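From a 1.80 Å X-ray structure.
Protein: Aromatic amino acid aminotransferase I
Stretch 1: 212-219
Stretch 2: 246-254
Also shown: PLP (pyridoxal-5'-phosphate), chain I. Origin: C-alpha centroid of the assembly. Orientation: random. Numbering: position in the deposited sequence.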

# COMPACT_ATOMS: atom_id res chain seq x y z
N THR B 212 14.72 10.72 11.56
CA THR B 212 14.45 12.07 12.08
C THR B 212 13.19 12.64 11.44
O THR B 212 13.08 12.69 10.21
CB THR B 212 15.69 12.97 11.96
OG1 THR B 212 15.35 14.25 12.48
CG2 THR B 212 16.21 13.16 10.55
N ILE B 213 12.31 13.14 12.28
CA ILE B 213 11.19 14.00 11.81
C ILE B 213 11.66 15.43 12.06
O ILE B 213 11.26 16.03 13.08
CB ILE B 213 9.90 13.63 12.55
CG1 ILE B 213 9.68 12.11 12.57
CG2 ILE B 213 8.72 14.36 11.96
CD1 ILE B 213 8.78 11.61 13.68
N CYS B 214 12.50 15.97 11.17
CA CYS B 214 13.37 17.07 11.58
C CYS B 214 12.62 18.40 11.52
O CYS B 214 13.11 19.33 12.14
CB CYS B 214 14.67 17.05 10.80
SG CYS B 214 14.47 16.87 9.02
N THR B 215 11.50 18.49 10.80
CA THR B 215 10.66 19.71 10.69
C THR B 215 9.30 19.49 11.35
O THR B 215 8.50 18.67 10.85
CB THR B 215 10.51 20.16 9.23
OG1 THR B 215 11.80 20.12 8.63
CG2 THR B 215 9.92 21.55 9.13
N GLY B 216 9.00 20.21 12.44
CA GLY B 216 7.70 20.03 13.12
C GLY B 216 7.66 18.66 13.80
O GLY B 216 6.63 17.92 13.67
N GLN B 217 8.80 18.28 14.36
CA GLN B 217 9.09 16.96 14.98
C GLN B 217 7.88 16.52 15.81
O GLN B 217 7.31 17.34 16.52
CB GLN B 217 10.32 17.06 15.85
CG GLN B 217 11.05 15.76 16.17
CD GLN B 217 10.46 14.94 17.30
OE1 GLN B 217 9.77 15.45 18.19
NE2 GLN B 217 10.73 13.64 17.25
N ASN B 218 7.46 15.25 15.67
CA ASN B 218 6.34 14.66 16.43
C ASN B 218 6.97 13.80 17.53
O ASN B 218 7.60 12.78 17.19
CB ASN B 218 5.46 13.85 15.48
CG ASN B 218 4.27 13.18 16.13
OD1 ASN B 218 3.99 13.40 17.30
ND2 ASN B 218 3.53 12.42 15.35
N PRO B 219 6.79 14.07 18.85
CA PRO B 219 5.83 15.03 19.42
C PRO B 219 6.31 16.41 19.89
O PRO B 219 5.48 17.17 20.35
CB PRO B 219 5.49 14.26 20.72
CG PRO B 219 6.80 13.76 21.18
CD PRO B 219 7.45 13.30 19.91
N ASP B 246 11.87 11.85 7.60
CA ASP B 246 10.43 11.60 7.46
C ASP B 246 9.76 12.95 7.64
O ASP B 246 9.64 13.43 8.77
CB ASP B 246 9.99 10.52 8.42
CG ASP B 246 8.52 10.23 8.40
OD1 ASP B 246 7.79 10.76 7.48
OD2 ASP B 246 8.10 9.47 9.31
N GLU B 247 9.34 13.55 6.54
CA GLU B 247 9.12 15.01 6.50
C GLU B 247 7.72 15.32 5.99
O GLU B 247 7.56 16.20 5.14
CB GLU B 247 10.26 15.59 5.67
CG GLU B 247 11.52 15.76 6.48
CD GLU B 247 11.35 16.92 7.45
OE1 GLU B 247 11.80 18.03 7.11
OE2 GLU B 247 10.80 16.70 8.57
N PRO B 248 6.66 14.76 6.59
CA PRO B 248 5.29 15.11 6.16
C PRO B 248 4.91 16.56 6.54
O PRO B 248 3.99 17.12 5.93
CB PRO B 248 4.43 14.08 6.87
CG PRO B 248 5.22 13.81 8.16
CD PRO B 248 6.68 13.90 7.78
N TYR B 249 5.62 17.17 7.48
CA TYR B 249 5.24 18.50 8.01
C TYR B 249 6.15 19.59 7.43
O TYR B 249 6.07 20.72 7.90
CB TYR B 249 5.33 18.51 9.54
CG TYR B 249 4.59 17.40 10.26
CD1 TYR B 249 3.22 17.29 10.21
CD2 TYR B 249 5.28 16.47 11.00
CE1 TYR B 249 2.54 16.29 10.89
CE2 TYR B 249 4.63 15.49 11.71
CZ TYR B 249 3.26 15.38 11.65
OH TYR B 249 2.57 14.41 12.33
N TYR B 250 6.99 19.28 6.43
CA TYR B 250 7.96 20.25 5.88
C TYR B 250 7.26 21.54 5.47
O TYR B 250 7.81 22.60 5.69
CB TYR B 250 8.71 19.69 4.67
CG TYR B 250 9.83 20.59 4.22
CD1 TYR B 250 11.04 20.61 4.89
CD2 TYR B 250 9.69 21.40 3.11
CE1 TYR B 250 12.09 21.40 4.48
CE2 TYR B 250 10.72 22.21 2.68
CZ TYR B 250 11.91 22.22 3.37
OH TYR B 250 12.92 23.01 2.97
N PHE B 251 6.05 21.49 4.93
CA PHE B 251 5.39 22.70 4.39
C PHE B 251 4.44 23.26 5.46
O PHE B 251 3.62 24.13 5.13
CB PHE B 251 4.78 22.39 3.01
CG PHE B 251 5.83 22.36 1.94
CD1 PHE B 251 6.65 23.46 1.72
CD2 PHE B 251 6.08 21.20 1.21
CE1 PHE B 251 7.66 23.42 0.78
CE2 PHE B 251 7.11 21.16 0.27
CZ PHE B 251 7.88 22.27 0.05
N LEU B 252 4.57 22.81 6.72
CA LEU B 252 3.90 23.48 7.86
C LEU B 252 4.92 24.37 8.56
O LEU B 252 4.66 24.79 9.70
CB LEU B 252 3.30 22.45 8.82
CG LEU B 252 2.35 21.43 8.18
CD1 LEU B 252 1.65 20.61 9.23
CD2 LEU B 252 1.33 22.11 7.29
N GLN B 253 6.03 24.70 7.89
CA GLN B 253 6.90 25.81 8.36
C GLN B 253 6.08 27.11 8.47
O GLN B 253 5.12 27.31 7.69
CB GLN B 253 8.15 25.95 7.51
CG GLN B 253 9.12 24.80 7.77
CD GLN B 253 10.30 24.83 6.84
OE1 GLN B 253 11.18 25.67 6.95
NE2 GLN B 253 10.29 23.95 5.85
N MET B 254 6.45 27.95 9.44
CA MET B 254 5.68 29.15 9.79
C MET B 254 6.65 30.32 9.94
O MET B 254 7.86 30.09 10.10
CB MET B 254 4.92 28.96 11.10
CG MET B 254 3.81 27.94 10.99
SD MET B 254 3.08 27.46 12.57
CE MET B 254 4.53 26.68 13.29
N1 PLP I . 5.43 10.14 9.64
C2 PLP I . 5.24 10.91 10.71
C2A PLP I . 6.40 11.25 11.57
C3 PLP I . 3.97 11.38 11.04
O3 PLP I . 3.83 12.11 12.19
C4 PLP I . 2.88 11.02 10.23
C4A PLP I . 1.53 11.48 10.57
C5 PLP I . 3.11 10.25 9.08
C6 PLP I . 4.39 9.81 8.85
C5A PLP I . 1.97 9.76 8.21
O4P PLP I . 2.28 9.97 6.80
P PLP I . 1.39 9.47 5.64
O1P PLP I . 2.10 10.09 4.46
O2P PLP I . -0.04 10.03 5.90
O3P PLP I . 1.42 7.94 5.66
O HOH W 1 8.14 16.88 8.91

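The contact buries 454 Å² summed over both sides, and three residues account for just over half of it: Thr-215 (97 Å²), Tyr-249 (81 Å²) and Glu-247 (62 Å²).

Thr-215 directs its CA-to-CB bond toward the second stretch, and its m rotamer (chi1 -46°) brings the hydroxyl to the carboxylate of Glu-247: Thr-215 OG1 donates to Glu-247 OE1 at 2.6 Å. The backbone N of Thr-215 donates to OE2 of Glu-247 at 2.9 Å, with an N-H...O angle of 151°. One carboxylate thus engages one residue through both oxygens. Glu-247 reaches this position by folding back, chi1 and chi2 both m (-82° and -72°), so that the end of a side chain that starts sideways comes nearer. The methyl of Thr-215 serves packing instead, with CG2 3.6 Å from CG of Gln-253.

A water extends the polar network. It donates to Thr-215 O and Glu-247 OE2, each at 2.7 Å, and accepts from Tyr-249 N at 2.9 Å.

The CA-to-CB bond of Tyr-249 is likewise directed toward the first stretch. Its ring edge receives CG2 of Ile-213, 4.1 Å from Tyr-249 CD2, while Tyr-249 CB lies 3.4 Å from Thr-215 O. Gly-216 fits beside it: an ideal CB there would sit only 3.3 Å from Tyr-249 CB, and its phi of 69° independently favours glycine. At the far end of the ring, Tyr-249 OH accepts a hydrogen bond from PLP O3 at 2.6 Å, and Asn-218 ND2 donates to that same O3 at 3.2 Å (165°). The cofactor oxygen therefore bridges side chains from both stretches.

At the start of both stretches, Asp-246 N donates to Thr-212 O at 3.0 Å and 153°, a direct backbone link. Asp-246 O has no conventional partner in the model, although Ile-213 CA makes a CA-H...O contact with it at 3.5 Å and 158°.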